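Long-range contacts in chitinase A (Pteris ryukyuensis, PDB 4RL3), which probably hydrolyses the glycosidic bonds of chitin, this chain being the family 18 catalytic domain of a longer protein that also carries LysM modules: residues Val213-Ser218 and Pro243-Phe248; Ile156-Gly161 and Val180-Tyr185. All blocks are in the same frame, centred on the assembly; numbering follows the deposited sequence.

Contact 1: residues Val213-Ser218 and Pro243-Phe248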
ATOM      1  N   VAL A 213      -9.217  -2.977   8.037  1.00  5.04           N
ATOM      2  CA  VAL A 213      -8.934  -3.813   6.877  1.00  5.04           C
ATOM      3  C   VAL A 213      -9.692  -3.297   5.648  1.00  5.02           C
ATOM      4  O   VAL A 213     -10.911  -3.365   5.581  1.00  4.97           O
ATOM      5  CB  VAL A 213      -9.253  -5.304   7.149  1.00  5.07           C
ATOM      6  CG1 VAL A 213      -8.867  -6.151   5.947  1.00  5.14           C
ATOM      7  CG2 VAL A 213      -8.513  -5.784   8.395  1.00  5.12           C
ATOM      8  N   LEU A 214      -8.943  -2.771   4.680  1.00  5.08           N
ATOM      9  CA  LEU A 214      -9.536  -2.238   3.449  1.00  5.20           C
ATOM     10  C   LEU A 214      -9.823  -3.338   2.438  1.00  5.06           C
ATOM     11  O   LEU A 214      -9.064  -4.290   2.320  1.00  5.07           O
ATOM     12  CB  LEU A 214      -8.608  -1.197   2.820  1.00  5.44           C
ATOM     13  CG  LEU A 214      -8.188  -0.048   3.736  1.00  5.73           C
ATOM     14  CD1 LEU A 214      -7.198   0.830   3.004  1.00  5.99           C
ATOM     15  CD2 LEU A 214      -9.382   0.749   4.219  1.00  5.90           C
ATOM     16  N   ALA A 215     -10.934  -3.204   1.713  1.00  4.81           N
ATOM     17  CA  ALA A 215     -11.196  -4.044   0.563  1.00  4.86           C
ATOM     18  C   ALA A 215     -10.355  -3.546  -0.587  1.00  4.78           C
ATOM     19  O   ALA A 215      -9.869  -2.416  -0.562  1.00  4.78           O
ATOM     20  CB  ALA A 215     -12.668  -3.996   0.193  1.00  4.88           C
ATOM     21  N   SER A 216     -10.175  -4.384  -1.598  1.00  4.86           N
ATOM     22  CA  SER A 216      -9.358  -4.020  -2.747  1.00  5.06           C
ATOM     23  C   SER A 216      -9.648  -4.843  -3.990  1.00  5.33           C
ATOM     24  O   SER A 216     -10.260  -5.928  -3.938  1.00  5.51           O
ATOM     25  CB  SER A 216      -7.871  -4.134  -2.417  1.00  5.04           C
ATOM     26  OG  SER A 216      -7.536  -5.452  -2.031  1.00  4.89           O
ATOM     27  N   PHE A 217      -9.199  -4.294  -5.109  1.00  5.55           N
ATOM     28  CA  PHE A 217      -9.177  -4.988  -6.377  1.00  5.74           C
ATOM     29  C   PHE A 217      -8.047  -4.466  -7.252  1.00  6.01           C
ATOM     30  O   PHE A 217      -7.462  -3.424  -6.965  1.00  5.87           O
ATOM     31  CB  PHE A 217     -10.544  -4.920  -7.095  1.00  5.83           C
ATOM     32  CG  PHE A 217     -11.070  -3.522  -7.342  1.00  5.83           C
ATOM     33  CD1 PHE A 217     -10.688  -2.809  -8.466  1.00  5.88           C
ATOM     34  CD2 PHE A 217     -11.977  -2.940  -6.468  1.00  5.89           C
ATOM     35  CE1 PHE A 217     -11.184  -1.535  -8.708  1.00  5.96           C
ATOM     36  CE2 PHE A 217     -12.482  -1.674  -6.701  1.00  6.01           C
ATOM     37  CZ  PHE A 217     -12.071  -0.971  -7.827  1.00  5.95           C
ATOM     38  N   SER A 218      -7.736  -5.217  -8.303  1.00  6.51           N
ATOM     39  CA  SER A 218      -6.753  -4.815  -9.283  1.00  7.07           C
ATOM     40  C   SER A 218      -7.446  -4.309 -10.532  1.00  7.65           C
ATOM     41  O   SER A 218      -8.479  -4.845 -10.938  1.00  7.95           O
ATOM     42  CB  SER A 218      -5.843  -5.989  -9.642  1.00  7.19           C
ATOM     43  OG  SER A 218      -5.078  -5.718 -10.810  1.00  7.33           O
ATOM     44  N   PRO A 243     -14.213  -0.034   6.088  1.00  7.77           N
ATOM     45  CA  PRO A 243     -13.478   1.199   6.395  1.00  7.36           C
ATOM     46  C   PRO A 243     -12.972   1.938   5.161  1.00  6.73           C
ATOM     47  O   PRO A 243     -12.653   3.132   5.237  1.00  6.83           O
ATOM     48  CB  PRO A 243     -12.293   0.713   7.234  1.00  7.50           C
ATOM     49  CG  PRO A 243     -12.141  -0.724   6.884  1.00  7.69           C
ATOM     50  CD  PRO A 243     -13.504  -1.244   6.548  1.00  7.79           C
ATOM     51  N   GLY A 244     -12.879   1.233   4.040  1.00  6.01           N
ATOM     52  CA  GLY A 244     -12.339   1.831   2.834  1.00  5.63           C
ATOM     53  C   GLY A 244     -11.992   0.806   1.780  1.00  5.19           C
ATOM     54  O   GLY A 244     -12.203  -0.402   1.968  1.00  5.05           O
ATOM     55  N   ILE A 245     -11.456   1.310   0.675  1.00  4.93           N
ATOM     56  CA  ILE A 245     -11.102   0.515  -0.491  1.00  4.74           C
ATOM     57  C   ILE A 245      -9.772   1.024  -1.032  1.00  4.68           C
ATOM     58  O   ILE A 245      -9.535   2.230  -1.043  1.00  4.56           O
ATOM     59  CB  ILE A 245     -12.162   0.662  -1.617  1.00  4.83           C
ATOM     60  CG1 ILE A 245     -13.528   0.154  -1.149  1.00  4.81           C
ATOM     61  CG2 ILE A 245     -11.741  -0.079  -2.872  1.00  4.86           C
ATOM     62  CD1 ILE A 245     -14.658   0.488  -2.089  1.00  4.86           C
ATOM     63  N   PHE A 246      -8.908   0.118  -1.493  1.00  4.54           N
ATOM     64  CA  PHE A 246      -7.760   0.540  -2.303  1.00  4.54           C
ATOM     65  C   PHE A 246      -7.674  -0.216  -3.625  1.00  4.61           C
ATOM     66  O   PHE A 246      -8.205  -1.317  -3.764  1.00  4.52           O
ATOM     67  CB  PHE A 246      -6.433   0.464  -1.530  1.00  4.54           C
ATOM     68  CG  PHE A 246      -5.882  -0.930  -1.364  1.00  4.48           C
ATOM     69  CD1 PHE A 246      -6.288  -1.735  -0.319  1.00  4.48           C
ATOM     70  CD2 PHE A 246      -4.938  -1.427  -2.259  1.00  4.48           C
ATOM     71  CE1 PHE A 246      -5.769  -3.013  -0.163  1.00  4.49           C
ATOM     72  CE2 PHE A 246      -4.427  -2.705  -2.116  1.00  4.52           C
ATOM     73  CZ  PHE A 246      -4.839  -3.503  -1.068  1.00  4.49           C
ATOM     74  N   ILE A 247      -6.977   0.398  -4.579  1.00  4.68           N
ATOM     75  CA  ILE A 247      -6.794  -0.144  -5.922  1.00  4.83           C
ATOM     76  C   ILE A 247      -5.320  -0.240  -6.256  1.00  4.94           C
ATOM     77  O   ILE A 247      -4.550   0.685  -5.995  1.00  4.94           O
ATOM     78  CB  ILE A 247      -7.515   0.724  -6.977  1.00  4.93           C
ATOM     79  CG1 ILE A 247      -9.031   0.597  -6.787  1.00  5.00           C
ATOM     80  CG2 ILE A 247      -7.097   0.348  -8.402  1.00  5.00           C
ATOM     81  CD1 ILE A 247      -9.833   1.572  -7.632  1.00  4.98           C
ATOM     82  N   PHE A 248      -4.937  -1.393  -6.785  1.00  5.07           N
ATOM     83  CA  PHE A 248      -3.646  -1.580  -7.423  1.00  5.29           C
ATOM     84  C   PHE A 248      -3.935  -1.707  -8.921  1.00  5.20           C
ATOM     85  O   PHE A 248      -4.427  -2.749  -9.361  1.00  5.16           O
ATOM     86  CB  PHE A 248      -2.991  -2.846  -6.862  1.00  5.56           C
ATOM     87  CG  PHE A 248      -1.534  -2.941  -7.167  1.00  6.00           C
ATOM     88  CD1 PHE A 248      -0.609  -2.312  -6.346  1.00  6.14           C
ATOM     89  CD2 PHE A 248      -1.086  -3.625  -8.273  1.00  6.36           C
ATOM     90  CE1 PHE A 248       0.735  -2.374  -6.613  1.00  6.33           C
ATOM     91  CE2 PHE A 248       0.267  -3.694  -8.553  1.00  6.44           C
ATOM     92  CZ  PHE A 248       1.177  -3.060  -7.725  1.00  6.35           C
TER

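Contact 2: residues Ile156-Gly161 and Val180-Tyr185. With ACT (acetate ion), chain E.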
ATOM      1  N   ILE A 156       0.189  -1.874   6.156  1.00  4.25           N
ATOM      2  CA  ILE A 156       0.814  -3.105   5.689  1.00  4.24           C
ATOM      3  C   ILE A 156      -0.018  -3.618   4.529  1.00  4.27           C
ATOM      4  O   ILE A 156      -1.214  -3.350   4.473  1.00  4.15           O
ATOM      5  CB  ILE A 156       0.939  -4.166   6.811  1.00  4.27           C
ATOM      6  CG1 ILE A 156      -0.404  -4.449   7.479  1.00  4.29           C
ATOM      7  CG2 ILE A 156       1.945  -3.695   7.853  1.00  4.28           C
ATOM      8  CD1 ILE A 156      -0.387  -5.686   8.345  1.00  4.32           C
ATOM      9  N   ALA A 157       0.615  -4.363   3.621  1.00  4.39           N
ATOM     10  CA  ALA A 157      -0.062  -4.856   2.411  1.00  4.56           C
ATOM     11  C   ALA A 157       0.029  -6.389   2.271  1.00  4.76           C
ATOM     12  O   ALA A 157       0.677  -6.898   1.360  1.00  4.88           O
ATOM     13  CB  ALA A 157       0.511  -4.155   1.181  1.00  4.60           C
ATOM     14  N   PRO A 158      -0.625  -7.130   3.177  1.00  4.94           N
ATOM     15  CA  PRO A 158      -0.463  -8.582   3.173  1.00  5.09           C
ATOM     16  C   PRO A 158      -1.355  -9.313   2.187  1.00  5.34           C
ATOM     17  O   PRO A 158      -2.288  -8.742   1.631  1.00  5.12           O
ATOM     18  CB  PRO A 158      -0.865  -8.972   4.587  1.00  5.08           C
ATOM     19  CG  PRO A 158      -1.896  -7.956   4.956  1.00  5.05           C
ATOM     20  CD  PRO A 158      -1.413  -6.675   4.331  1.00  4.98           C
ATOM     21  N   PHE A 159      -1.050 -10.592   2.003  1.00  5.78           N
ATOM     22  CA  PHE A 159      -1.933 -11.543   1.334  1.00  6.12           C
ATOM     23  C   PHE A 159      -1.662 -12.897   1.990  1.00  6.13           C
ATOM     24  O   PHE A 159      -0.795 -12.999   2.863  1.00  5.83           O
ATOM     25  CB  PHE A 159      -1.717 -11.559  -0.195  1.00  6.41           C
ATOM     26  CG  PHE A 159      -0.330 -11.948  -0.620  1.00  6.81           C
ATOM     27  CD1 PHE A 159       0.718 -11.029  -0.597  1.00  7.17           C
ATOM     28  CD2 PHE A 159      -0.075 -13.235  -1.051  1.00  7.24           C
ATOM     29  CE1 PHE A 159       1.999 -11.414  -0.995  1.00  7.42           C
ATOM     30  CE2 PHE A 159       1.198 -13.621  -1.446  1.00  7.51           C
ATOM     31  CZ  PHE A 159       2.232 -12.710  -1.414  1.00  7.60           C
ATOM     32  N   ASP A 160      -2.397 -13.935   1.617  1.00  6.33           N
ATOM     33  CA  ASP A 160      -2.344 -15.171   2.410  1.00  6.75           C
ATOM     34  C   ASP A 160      -0.964 -15.819   2.435  1.00  6.85           C
ATOM     35  O   ASP A 160      -0.550 -16.366   3.459  1.00  6.88           O
ATOM     36  CB  ASP A 160      -3.392 -16.178   1.934  1.00  6.93           C
ATOM     37  CG  ASP A 160      -4.819 -15.767   2.301  1.00  7.20           C
ATOM     38  OD1 ASP A 160      -5.013 -14.913   3.192  1.00  7.27           O
ATOM     39  OD2 ASP A 160      -5.754 -16.337   1.698  1.00  8.11           O
ATOM     40  N   GLY A 161      -0.249 -15.739   1.315  1.00  7.08           N
ATOM     41  CA  GLY A 161       1.081 -16.334   1.199  1.00  7.18           C
ATOM     42  C   GLY A 161       2.121 -15.780   2.155  1.00  7.26           C
ATOM     43  O   GLY A 161       3.152 -16.428   2.396  1.00  7.99           O
ATOM     44  N   VAL A 180      -4.720  -1.820   7.040  1.00  4.61           N
ATOM     45  CA  VAL A 180      -4.294  -3.084   6.468  1.00  4.48           C
ATOM     46  C   VAL A 180      -4.798  -3.119   5.027  1.00  4.38           C
ATOM     47  O   VAL A 180      -6.003  -3.266   4.772  1.00  4.41           O
ATOM     48  CB  VAL A 180      -4.811  -4.288   7.293  1.00  4.46           C
ATOM     49  CG1 VAL A 180      -4.359  -5.600   6.648  1.00  4.50           C
ATOM     50  CG2 VAL A 180      -4.319  -4.192   8.735  1.00  4.56           C
ATOM     51  N   ASN A 181      -3.860  -2.950   4.095  1.00  4.23           N
ATOM     52  CA  ASN A 181      -4.126  -3.021   2.655  1.00  4.26           C
ATOM     53  C   ASN A 181      -4.103  -4.491   2.212  1.00  4.29           C
ATOM     54  O   ASN A 181      -3.188  -4.916   1.509  1.00  4.25           O
ATOM     55  CB  ASN A 181      -3.060  -2.261   1.840  1.00  4.20           C
ATOM     56  CG  ASN A 181      -3.153  -0.736   1.937  1.00  4.18           C
ATOM     57  OD1 ASN A 181      -3.870  -0.150   2.768  1.00  4.23           O
ATOM     58  ND2 ASN A 181      -2.380  -0.088   1.093  1.00  4.21           N
ATOM     59  N   PHE A 182      -5.085  -5.278   2.639  1.00  4.41           N
ATOM     60  CA  PHE A 182      -5.086  -6.686   2.297  1.00  4.50           C
ATOM     61  C   PHE A 182      -5.330  -6.822   0.792  1.00  4.70           C
ATOM     62  O   PHE A 182      -6.243  -6.213   0.252  1.00  4.71           O
ATOM     63  CB  PHE A 182      -6.141  -7.462   3.090  1.00  4.46           C
ATOM     64  CG  PHE A 182      -5.999  -8.949   2.959  1.00  4.55           C
ATOM     65  CD1 PHE A 182      -6.520  -9.600   1.855  1.00  4.54           C
ATOM     66  CD2 PHE A 182      -5.306  -9.682   3.901  1.00  4.53           C
ATOM     67  CE1 PHE A 182      -6.370 -10.954   1.697  1.00  4.58           C
ATOM     68  CE2 PHE A 182      -5.148 -11.050   3.744  1.00  4.53           C
ATOM     69  CZ  PHE A 182      -5.686 -11.684   2.642  1.00  4.57           C
ATOM     70  N   GLN A 183      -4.492  -7.603   0.120  1.00  5.02           N
ATOM     71  CA  GLN A 183      -4.554  -7.743  -1.331  1.00  5.27           C
ATOM     72  C   GLN A 183      -5.569  -8.801  -1.769  1.00  5.43           C
ATOM     73  O   GLN A 183      -5.219  -9.965  -1.973  1.00  5.46           O
ATOM     74  CB  GLN A 183      -3.184  -8.110  -1.883  1.00  5.49           C
ATOM     75  CG  GLN A 183      -2.094  -7.088  -1.590  1.00  5.62           C
ATOM     76  CD  GLN A 183      -0.768  -7.497  -2.205  1.00  5.89           C
ATOM     77  OE1 GLN A 183      -0.725  -8.108  -3.270  1.00  6.30           O
ATOM     78  NE2 GLN A 183       0.319  -7.182  -1.521  1.00  6.02           N
ATOM     79  N   PHE A 184      -6.816  -8.386  -1.958  1.00  5.52           N
ATOM     80  CA  PHE A 184      -7.886  -9.330  -2.324  1.00  5.62           C
ATOM     81  C   PHE A 184      -7.819  -9.762  -3.781  1.00  5.86           C
ATOM     82  O   PHE A 184      -8.449 -10.752  -4.165  1.00  6.27           O
ATOM     83  CB  PHE A 184      -9.251  -8.743  -1.976  1.00  5.50           C
ATOM     84  CG  PHE A 184      -9.516  -8.722  -0.498  1.00  5.37           C
ATOM     85  CD1 PHE A 184      -9.903  -9.883   0.171  1.00  5.35           C
ATOM     86  CD2 PHE A 184      -9.338  -7.563   0.244  1.00  5.30           C
ATOM     87  CE1 PHE A 184     -10.123  -9.871   1.539  1.00  5.33           C
ATOM     88  CE2 PHE A 184      -9.574  -7.547   1.609  1.00  5.22           C
ATOM     89  CZ  PHE A 184      -9.958  -8.704   2.265  1.00  5.26           C
ATOM     90  N   TYR A 185      -7.013  -9.055  -4.564  1.00  6.02           N
ATOM     91  CA  TYR A 185      -6.744  -9.428  -5.949  1.00  6.30           C
ATOM     92  C   TYR A 185      -5.794 -10.622  -6.059  1.00  6.60           C
ATOM     93  O   TYR A 185      -5.486 -11.064  -7.170  1.00  6.79           O
ATOM     94  CB  TYR A 185      -6.253  -8.220  -6.765  1.00  6.20           C
ATOM     95  CG  TYR A 185      -5.255  -7.324  -6.064  1.00  6.17           C
ATOM     96  CD1 TYR A 185      -5.685  -6.262  -5.272  1.00  6.08           C
ATOM     97  CD2 TYR A 185      -3.892  -7.524  -6.201  1.00  6.14           C
ATOM     98  CE1 TYR A 185      -4.778  -5.435  -4.624  1.00  6.04           C
ATOM     99  CE2 TYR A 185      -2.974  -6.696  -5.571  1.00  6.01           C
ATOM    100  CZ  TYR A 185      -3.415  -5.661  -4.783  1.00  6.06           C
ATOM    101  OH  TYR A 185      -2.510  -4.844  -4.156  1.00  5.97           O
TER
HETATM  102  C   ACT E 403       0.844  -4.795  -3.982  1.00  8.44           C
HETATM  103  O   ACT E 403       2.051  -5.087  -4.175  1.00  8.32           O
HETATM  104  OXT ACT E 403       0.006  -5.363  -4.729  1.00  8.21           O
HETATM  105  CH3 ACT E 403       0.431  -3.806  -2.926  1.00  8.46           C

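Contact 1: residues Val213-Ser218 and Pro243-Phe248
Ser216 and Phe246 meet side chain to side chain on one face of a parallel strand pair. Ser216 CB sits 3.4 Å from the Phe246 ring centroid and 17° off the ring normal, a CH-pi contact over the face. Phe246 CG stands between its backbone N and carbonyl carbon (chi1 76°), which brings the ring alongside the neighbouring strand; Leu214 CB touches its edge at CD1 (3.9 Å). An alanine at Phe246 would probably leave a gap beside Ser216 CB and Leu214 CB. Ser216 OG is held by the backbone of Phe182 and Phe184. On the other face Phe217, with a similar first torsion (57°), lies side by side with Ile247, whose CG1 lies over one ring face, offset toward the rim, and whose CD1 reaches Phe217 CZ at 3.4 Å; helices 226-238 and 261-271 pack over this side. Leu214 CD2 presses on Gly244 CA at 3.4 Å, a close carbon-carbon approach. The main chains bond from Phe246 N to Ala215 O (2.9 Å) and from Phe248 N to Phe217 O (3.2 Å). With helix 226-238 as the connection, strands 215-218 and 244-248 form a beta-alpha-beta unit of the TIM barrel.

Contact 2: residues Ile156-Gly161 and Val180-Tyr185
Gln183 reaches across to Ala157 and Phe159 where two neighbouring strands of the TIM barrel run out into loops. Ile156 and Val180, the one bridged pair, run alongside each other on the same face of the sheet, with Ile156 CG1 4.1 Å from Val180 CG2. Beyond them the chains leave sheet geometry, and Asn181 and Gln183 each centre an inverse gamma turn. Pro158 crosses Val180 at about a right angle, and its CG also touches Phe182 CD2.

The Phe182 ring, with CG anti to the backbone N (chi1 -169°), is turned so that Pro158 O and Phe159 CA lie over one face. At its edge, in the ring plane, Asp160 OD1 comes within 3.3 Å of Phe182 CZ, the carboxylate plane tilted 61° from the ring; Asp160 OD2 is bonded to Tyr187. The Phe159 ring and the Gln183 amide stand 47° apart, with Phe159 CD1 4.0 Å from Gln183 NE2.

Backbone bonds fix the spacing: Asn181 N to Ile156 O (2.7 Å) and Gln183 N to Pro158 O (2.9 Å). Asn181 turns its amide to Arg5 and Tyr7. Tyr185 presents one ring face to Gln183 CB, and its OH donates to OXT of an acetate, probably from the crystallisation liquor, at 2.6 Å. Ala157 and Gln183 touch Asp122, within the family's DxxDxDxE signature, consistent with an active-site position. Gln183 CG lies anti to the carbonyl carbon and the side chain extends beyond it, carrying NE2 to 2.9 Å from Ala157 O, a bond whose donor stands above the carbonyl plane.

How the contacts relate
Contact 2 closes before contact 1 opens, so the two follow in series along the chain, their centres 9 Å apart. They share the curled sheet of the barrel: parallel strands 153-156 and 179-180 serve contact 2, parallel strands 215-218 and 244-248 contact 1. Helix 193-206 lies between the two contacts in sequence. The seam between them is direct, with a probable hydrogen bond from Leu214 N to Val180 O (3.0 Å) and Phe246 CE1 packed on Asn181 C (3.3 Å). Contact 1 continues through strand 244-248 to strand 3-8, which closes the barrel, while Ala157 and Gln183 of contact 2 touch strand 118-123, so together they form one continuous stretch of barrel wall.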